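Local coordinates for Hit-like protein involved in cell-cycle regulation (Bartonella henselae, PDB 3LB5) that belongs to the histidine triad (HIT) family and, as in related HINT proteins, probably binds nucleotides and hydrolyses phosphoramidate bonds, at residues Ile31-Lys34 with Leu35-Glu39; Asp80-Thr83 with Leu84-Val87; Met110-Glu114 with Ala115-Gln119. All blocks are in the same frame, centred on the assembly; numbering follows the deposited sequence.

Contact 1 of 3, residues Ile31-Lys34 with Leu35-Glu39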
loop_
_atom_site.group_PDB
_atom_site.type_symbol
_atom_site.label_atom_id
_atom_site.label_comp_id
_atom_site.label_asym_id
_atom_site.label_seq_id
_atom_site.Cartn_x
_atom_site.Cartn_y
_atom_site.Cartn_z
ATOM N N ILE B 31 -14.971 12.350 -6.672
ATOM C CA ILE B 31 -14.797 13.364 -5.623
ATOM C C ILE B 31 -13.341 13.803 -5.364
ATOM O O ILE B 31 -13.095 14.955 -5.001
ATOM C CB ILE B 31 -15.544 12.993 -4.303
ATOM C CG1 ILE B 31 -15.018 11.677 -3.699
ATOM C CG2 ILE B 31 -17.059 12.941 -4.544
ATOM C CD1 ILE B 31 -15.774 11.253 -2.368
ATOM N N PHE B 32 -12.373 12.912 -5.578
ATOM C CA PHE B 32 -10.968 13.303 -5.451
ATOM C C PHE B 32 -10.469 14.171 -6.614
ATOM O O PHE B 32 -9.684 15.075 -6.381
ATOM C CB PHE B 32 -10.029 12.099 -5.257
ATOM C CG PHE B 32 -10.240 11.348 -3.946
ATOM C CD1 PHE B 32 -11.048 11.870 -2.916
ATOM C CD2 PHE B 32 -9.619 10.125 -3.741
ATOM C CE1 PHE B 32 -11.264 11.154 -1.730
ATOM C CE2 PHE B 32 -9.821 9.414 -2.538
ATOM C CZ PHE B 32 -10.647 9.937 -1.544
ATOM N N ALA B 33 -10.879 13.887 -7.846
ATOM C CA ALA B 33 -10.596 14.814 -8.961
ATOM C C ALA B 33 -11.188 16.216 -8.681
ATOM O O ALA B 33 -10.580 17.246 -8.994
ATOM C CB ALA B 33 -11.181 14.275 -10.243
ATOM N N LYS B 34 -12.385 16.231 -8.106
ATOM C CA LYS B 34 -13.052 17.497 -7.726
ATOM C C LYS B 34 -12.269 18.226 -6.627
ATOM O O LYS B 34 -12.116 19.428 -6.698
ATOM C CB LYS B 34 -14.509 17.259 -7.303
ATOM C CG LYS B 34 -15.423 16.892 -8.442
ATOM C CD LYS B 34 -16.907 16.928 -7.991
ATOM C CE LYS B 34 -17.800 17.580 -9.016
ATOM N NZ LYS B 34 -17.529 19.050 -9.168
ATOM N N LEU B 35 -11.756 17.492 -5.634
ATOM C CA LEU B 35 -10.876 18.050 -4.583
ATOM C C LEU B 35 -9.625 18.702 -5.206
ATOM O O LEU B 35 -9.281 19.849 -4.892
ATOM C CB LEU B 35 -10.453 16.911 -3.620
ATOM C CG LEU B 35 -9.567 17.148 -2.377
ATOM C CD1 LEU B 35 -9.738 15.982 -1.378
ATOM C CD2 LEU B 35 -8.089 17.319 -2.740
ATOM N N ILE B 36 -8.960 17.961 -6.092
ATOM C CA ILE B 36 -7.748 18.449 -6.780
ATOM C C ILE B 36 -8.016 19.761 -7.510
ATOM O O ILE B 36 -7.197 20.672 -7.437
ATOM C CB ILE B 36 -7.190 17.399 -7.752
ATOM C CG1 ILE B 36 -6.696 16.177 -6.951
ATOM C CG2 ILE B 36 -6.081 18.013 -8.692
ATOM C CD1 ILE B 36 -6.596 14.880 -7.780
ATOM N N ARG B 37 -9.146 19.853 -8.210
ATOM C CA ARG B 37 -9.543 21.086 -8.908
ATOM C C ARG B 37 -10.158 22.167 -8.021
ATOM O O ARG B 37 -10.641 23.186 -8.536
ATOM C CB ARG B 37 -10.514 20.781 -10.052
ATOM C CG ARG B 37 -9.947 19.935 -11.193
ATOM C CD ARG B 37 -10.886 19.948 -12.401
ATOM N NE ARG B 37 -12.221 19.490 -12.015
ATOM C CZ ARG B 37 -12.629 18.226 -12.053
ATOM N NH1 ARG B 37 -11.805 17.268 -12.500
ATOM N NH2 ARG B 37 -13.864 17.927 -11.636
ATOM N N ASN B 38 -10.168 21.957 -6.703
ATOM C CA ASN B 38 -10.648 22.972 -5.765
ATOM C C ASN B 38 -12.151 23.215 -5.846
ATOM O O ASN B 38 -12.639 24.341 -5.601
ATOM C CB ASN B 38 -9.853 24.273 -5.966
ATOM C CG ASN B 38 -8.384 24.078 -5.678
ATOM O OD1 ASN B 38 -8.019 23.731 -4.553
ATOM N ND2 ASN B 38 -7.530 24.279 -6.688
ATOM N N GLU B 39 -12.887 22.167 -6.203
ATOM C CA GLU B 39 -14.335 22.291 -6.344
ATOM C C GLU B 39 -15.061 21.843 -5.085
ATOM O O GLU B 39 -16.239 22.152 -4.908
ATOM C CB GLU B 39 -14.841 21.515 -7.564
ATOM C CG GLU B 39 -14.291 22.044 -8.874
ATOM C CD GLU B 39 -14.467 21.059 -10.009
ATOM O OE1 GLU B 39 -14.070 21.382 -11.142
ATOM O OE2 GLU B 39 -15.040 19.972 -9.778
#
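A Schellman motif ends helix 31-36, with E39 N donating to K34 O at 2.9 Å while N38 N turns back to L35 O. N38, the C-prime residue, takes a positive phi of 69°, a conformation that asparagine tolerates better than most residues. The reversal brings E39 beside the last turn, where its carboxylate joins two cations. R37 grips it side-on: NE lies 2.8 Å from E39 OE1, which sits in the guanidinium plane, and NH2 lies 3.0 Å from E39 OE2. K34 NZ reaches the same OE2 at 2.7 Å from the opposite face of the carboxylate; the bends at its chi3 (137°) and chi4 curl the amine over to it. The shared E39 carboxylate probably lets K34 NZ and R37 NH2 sit 4.6 Å apart. The small A33 lets the R37 guanidinium lie along the helix, A33 O 3.7 Å above its plane toward the rim; R37 NH1 also bonds N28 O. On the sheet-facing side of this short HIT-fold helix the residues are apolar: L35 packs on I52 and F54, and I36 on I68. F32 meets H125 of the histidine triad edge-to-face. I36 CG1 rests 3.2 Å from F32 O.

Contact 2 of 3, residues Asp80-Thr83 with Leu84-Val87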
loop_
_atom_site.group_PDB
_atom_site.type_symbol
_atom_site.label_atom_id
_atom_site.label_comp_id
_atom_site.label_asym_id
_atom_site.label_seq_id
_atom_site.Cartn_x
_atom_site.Cartn_y
_atom_site.Cartn_z
ATOM N N ASP B 80 0.605 6.187 -14.300
ATOM C CA ASP B 80 1.960 6.296 -14.862
ATOM C C ASP B 80 2.919 5.803 -13.794
ATOM O O ASP B 80 2.764 6.173 -12.626
ATOM C CB ASP B 80 2.328 7.772 -15.107
ATOM C CG ASP B 80 1.535 8.414 -16.200
ATOM O OD1 ASP B 80 0.894 7.706 -17.007
ATOM O OD2 ASP B 80 1.593 9.659 -16.279
ATOM N N THR B 81 3.921 5.009 -14.170
ATOM C CA THR B 81 4.927 4.578 -13.188
ATOM C C THR B 81 5.658 5.782 -12.550
ATOM O O THR B 81 5.929 5.776 -11.343
ATOM C CB THR B 81 5.935 3.579 -13.806
ATOM O OG1 THR B 81 5.216 2.551 -14.499
ATOM C CG2 THR B 81 6.836 2.936 -12.712
ATOM N N GLU B 82 5.948 6.824 -13.331
ATOM C CA GLU B 82 6.638 8.012 -12.776
ATOM C C GLU B 82 5.847 8.688 -11.653
ATOM O O GLU B 82 6.427 9.253 -10.712
ATOM C CB GLU B 82 6.969 9.045 -13.858
ATOM C CG GLU B 82 8.125 8.641 -14.786
ATOM C CD GLU B 82 9.498 8.666 -14.113
ATOM O OE1 GLU B 82 9.813 9.637 -13.386
ATOM O OE2 GLU B 82 10.279 7.719 -14.331
ATOM N N THR B 83 4.525 8.625 -11.747
ATOM C CA THR B 83 3.650 9.221 -10.734
ATOM C C THR B 83 3.819 8.545 -9.379
ATOM O O THR B 83 3.795 9.193 -8.331
ATOM C CB THR B 83 2.173 9.152 -11.185
ATOM O OG1 THR B 83 2.011 9.973 -12.336
ATOM C CG2 THR B 83 1.202 9.621 -10.087
ATOM N N LEU B 84 4.037 7.240 -9.422
ATOM C CA LEU B 84 4.188 6.452 -8.192
ATOM C C LEU B 84 5.361 6.873 -7.291
ATOM O O LEU B 84 5.321 6.634 -6.097
ATOM C CB LEU B 84 4.231 4.956 -8.528
ATOM C CG LEU B 84 2.982 4.464 -9.277
ATOM C CD1 LEU B 84 3.107 2.957 -9.554
ATOM C CD2 LEU B 84 1.645 4.765 -8.558
ATOM N N PHE B 85 6.395 7.494 -7.857
ATOM C CA PHE B 85 7.562 7.862 -7.072
ATOM C C PHE B 85 7.248 8.957 -6.056
ATOM O O PHE B 85 7.393 8.728 -4.852
ATOM C CB PHE B 85 8.771 8.174 -7.985
ATOM C CG PHE B 85 9.099 7.053 -8.938
ATOM C CD1 PHE B 85 8.865 5.721 -8.582
ATOM C CD2 PHE B 85 9.625 7.326 -10.204
ATOM C CE1 PHE B 85 9.145 4.683 -9.464
ATOM C CE2 PHE B 85 9.915 6.289 -11.092
ATOM C CZ PHE B 85 9.680 4.970 -10.719
ATOM N N PRO B 86 6.765 10.131 -6.516
ATOM C CA PRO B 86 6.370 11.122 -5.514
ATOM C C PRO B 86 5.234 10.658 -4.613
ATOM O O PRO B 86 5.151 11.106 -3.475
ATOM C CB PRO B 86 5.951 12.341 -6.353
ATOM C CG PRO B 86 5.661 11.810 -7.681
ATOM C CD PRO B 86 6.672 10.695 -7.875
ATOM N N VAL B 87 4.365 9.775 -5.101
ATOM C CA VAL B 87 3.280 9.240 -4.245
ATOM C C VAL B 87 3.854 8.431 -3.082
ATOM O O VAL B 87 3.527 8.685 -1.930
ATOM C CB VAL B 87 2.222 8.438 -5.042
ATOM C CG1 VAL B 87 1.260 7.639 -4.103
ATOM C CG2 VAL B 87 1.386 9.422 -5.943
#
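The first turns of helix 81-101 are loosely bonded: L84 N reaches T81 O at 3.1 Å with a bent N-H...O angle of 130°, F85 N reaches E82 O, and V87 N reaches T83 O, all three bonds weak. P86 has no amide hydrogen to give, and the helix kinks there. Lying past the first turn, P86 forgoes the bond that an amide at its place would normally make to E82 O, and P86 CD lies 3.2 Å from that oxygen. In this HIT protein the turn lies at the dimer interface, where F85 meets F85 of the second subunit.

F85 is framed by the turn before it. T81 O stands 3.8 Å above the F85 ring plane, over its centre, and T81 CG2 approaches F85 CZ at 4.0 Å. The T81 hydroxyl is taken up by Q92 of the second subunit, so threonine suits a place needing both a methyl and a polar atom. E82 folds back at chi2 (-71°), bringing OE2 to 3.6 Å from F85 CE2 at the ring edge. Carboxylate and ring planes stand 89° apart, and the acid probably gains from the slightly positive ring hydrogens. D80 instead turns to K71 in a salt bridge. On another side of the helix, T83 and V87 both rest on P69. Their CG2 methyls lie 4.2 Å apart, and V87 CG2 also sits 3.4 Å from T83 O.

Contact 3 of 3, residues Met110-Glu114 with Ala115-Gln119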
loop_
_atom_site.group_PDB
_atom_site.type_symbol
_atom_site.label_atom_id
_atom_site.label_comp_id
_atom_site.label_asym_id
_atom_site.label_seq_id
_atom_site.Cartn_x
_atom_site.Cartn_y
_atom_site.Cartn_z
ATOM N N MET B 110 -2.797 0.943 3.102
ATOM C CA MET B 110 -3.606 0.121 2.204
ATOM C C MET B 110 -3.852 0.837 0.900
ATOM O O MET B 110 -3.946 2.072 0.860
ATOM C CB MET B 110 -4.963 -0.230 2.830
ATOM C CG MET B 110 -4.842 -0.868 4.192
ATOM S SD MET B 110 -6.429 -1.490 4.731
ATOM C CE MET B 110 -7.385 -0.020 5.074
ATOM N N GLN B 111 -3.991 0.067 -0.167
ATOM C CA GLN B 111 -4.301 0.662 -1.452
ATOM C C GLN B 111 -5.227 -0.302 -2.208
ATOM O O GLN B 111 -4.894 -1.481 -2.393
ATOM C CB GLN B 111 -3.022 0.992 -2.222
ATOM C CG GLN B 111 -3.280 1.838 -3.517
ATOM C CD GLN B 111 -3.617 0.979 -4.715
ATOM O OE1 GLN B 111 -3.039 -0.089 -4.904
ATOM N NE2 GLN B 111 -4.586 1.417 -5.512
ATOM N N PHE B 112 -6.391 0.208 -2.593
ATOM C CA PHE B 112 -7.457 -0.625 -3.181
ATOM C C PHE B 112 -7.697 -0.412 -4.658
ATOM O O PHE B 112 -7.860 0.725 -5.121
ATOM C CB PHE B 112 -8.780 -0.464 -2.423
ATOM C CG PHE B 112 -8.668 -0.721 -0.937
ATOM C CD1 PHE B 112 -7.987 -1.835 -0.452
ATOM C CD2 PHE B 112 -9.246 0.155 -0.035
ATOM C CE1 PHE B 112 -7.879 -2.072 0.919
ATOM C CE2 PHE B 112 -9.147 -0.070 1.351
ATOM C CZ PHE B 112 -8.457 -1.191 1.822
ATOM N N ASN B 113 -7.706 -1.516 -5.401
ATOM C CA ASN B 113 -7.960 -1.494 -6.831
ATOM C C ASN B 113 -9.227 -2.254 -7.208
ATOM O O ASN B 113 -9.250 -3.473 -7.169
ATOM C CB ASN B 113 -6.765 -2.072 -7.600
ATOM C CG ASN B 113 -5.476 -1.381 -7.245
ATOM O OD1 ASN B 113 -5.183 -0.307 -7.770
ATOM N ND2 ASN B 113 -4.716 -1.962 -6.319
ATOM N N GLU B 114 -10.255 -1.499 -7.597
ATOM C CA GLU B 114 -11.553 -2.004 -8.081
ATOM C C GLU B 114 -12.548 -2.300 -6.959
ATOM O O GLU B 114 -12.165 -2.403 -5.788
ATOM C CB GLU B 114 -11.430 -3.192 -9.062
ATOM C CG GLU B 114 -10.479 -2.966 -10.272
ATOM C CD GLU B 114 -10.843 -1.767 -11.131
ATOM O OE1 GLU B 114 -12.034 -1.380 -11.160
ATOM O OE2 GLU B 114 -9.931 -1.212 -11.790
ATOM N N ALA B 115 -13.816 -2.409 -7.355
ATOM C CA ALA B 115 -14.940 -2.759 -6.476
ATOM C C ALA B 115 -14.661 -3.963 -5.589
ATOM O O ALA B 115 -14.941 -3.930 -4.392
ATOM C CB ALA B 115 -16.208 -3.008 -7.304
ATOM N N ALA B 116 -14.115 -5.022 -6.176
ATOM C CA ALA B 116 -13.841 -6.245 -5.415
ATOM C C ALA B 116 -12.768 -6.064 -4.329
ATOM O O ALA B 116 -12.708 -6.859 -3.396
ATOM C CB ALA B 116 -13.493 -7.408 -6.355
ATOM N N SER B 117 -11.931 -5.033 -4.456
ATOM C CA SER B 117 -11.019 -4.629 -3.375
ATOM C C SER B 117 -11.602 -3.506 -2.503
ATOM O O SER B 117 -10.875 -2.866 -1.724
ATOM C CB SER B 117 -9.652 -4.205 -3.949
ATOM O OG SER B 117 -8.713 -3.912 -2.906
ATOM N N GLN B 118 -12.908 -3.262 -2.628
ATOM C CA GLN B 118 -13.570 -2.214 -1.835
ATOM C C GLN B 118 -12.988 -0.803 -2.102
ATOM O O GLN B 118 -13.000 0.065 -1.217
ATOM C CB GLN B 118 -13.463 -2.538 -0.329
ATOM C CG GLN B 118 -14.104 -3.857 0.126
ATOM C CD GLN B 118 -13.256 -5.094 -0.178
ATOM O OE1 GLN B 118 -12.048 -5.129 0.073
ATOM N NE2 GLN B 118 -13.899 -6.116 -0.711
ATOM N N GLN B 119 -12.441 -0.570 -3.293
ATOM C CA GLN B 119 -12.111 0.803 -3.674
ATOM C C GLN B 119 -13.434 1.577 -3.772
ATOM O O GLN B 119 -14.367 1.120 -4.429
ATOM C CB GLN B 119 -11.363 0.863 -5.010
ATOM C CG GLN B 119 -10.907 2.282 -5.374
ATOM C CD GLN B 119 -10.108 2.376 -6.670
ATOM O OE1 GLN B 119 -10.076 1.457 -7.477
ATOM N NE2 GLN B 119 -9.460 3.511 -6.865
HETATM O O HOH W 1 -14.313 -1.769 -10.199
#
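The F112 ring is approached obliquely by S117 O, 3.2 Å from F112 CG, and by Q118 O near F112 CD2. S117 OG adds a contact of 3.3 Å to F112 CD1, and H127 of the histidine triad meets the ring with planes about 50° apart. The flat carboxamide of Q119 lies by the backbone, its CD 3.2 Å from F112 O. With CG anti to the backbone N (chi1 -175°) and the chain extended beyond, its OE1 reaches E114 N at 3.0 Å in a nearly straight bond (175°). Glutamine suits this place because its NE2 can also donate, to R74 O.

Here strand 106-113 ends and the chain turns back in the loop that leads to strand 126-131. F112 and its neighbours Q111 and N113 pair with a strand of the second subunit, so the HINT-type sheet continues through the dimer. The turn gathers on E114 O, which accepts S117 N at 3.0 Å and Q119 N at 3.1 Å from opposite faces of its carbonyl plane. The E114 carboxylate is engaged by R74 and N75. S117 presents its hydroxyl to T108 and I107 O of the second subunit, and its CB packs 3.3 Å from N113 O.

How the contacts relate
The three contacts occupy separate parts of one HIT domain, their centres 19 to 20 Å apart. Nearest atoms are about 10 Å apart between contacts 1 and 2, and about 7 Å between contact 3 and either of the others. The histidine triad segment runs between them, with L124 packing on both L84 of contact 2 and Q111 of contact 3. Contact 1 is close to the bound unknown ligand, about 4 Å from the side chain of F32, whereas the Q119 side chain of contact 3 stays about 11 Å from it. Contacts 2 and 3 both touch the second subunit, through a helix start and a strand end; contact 1 does not.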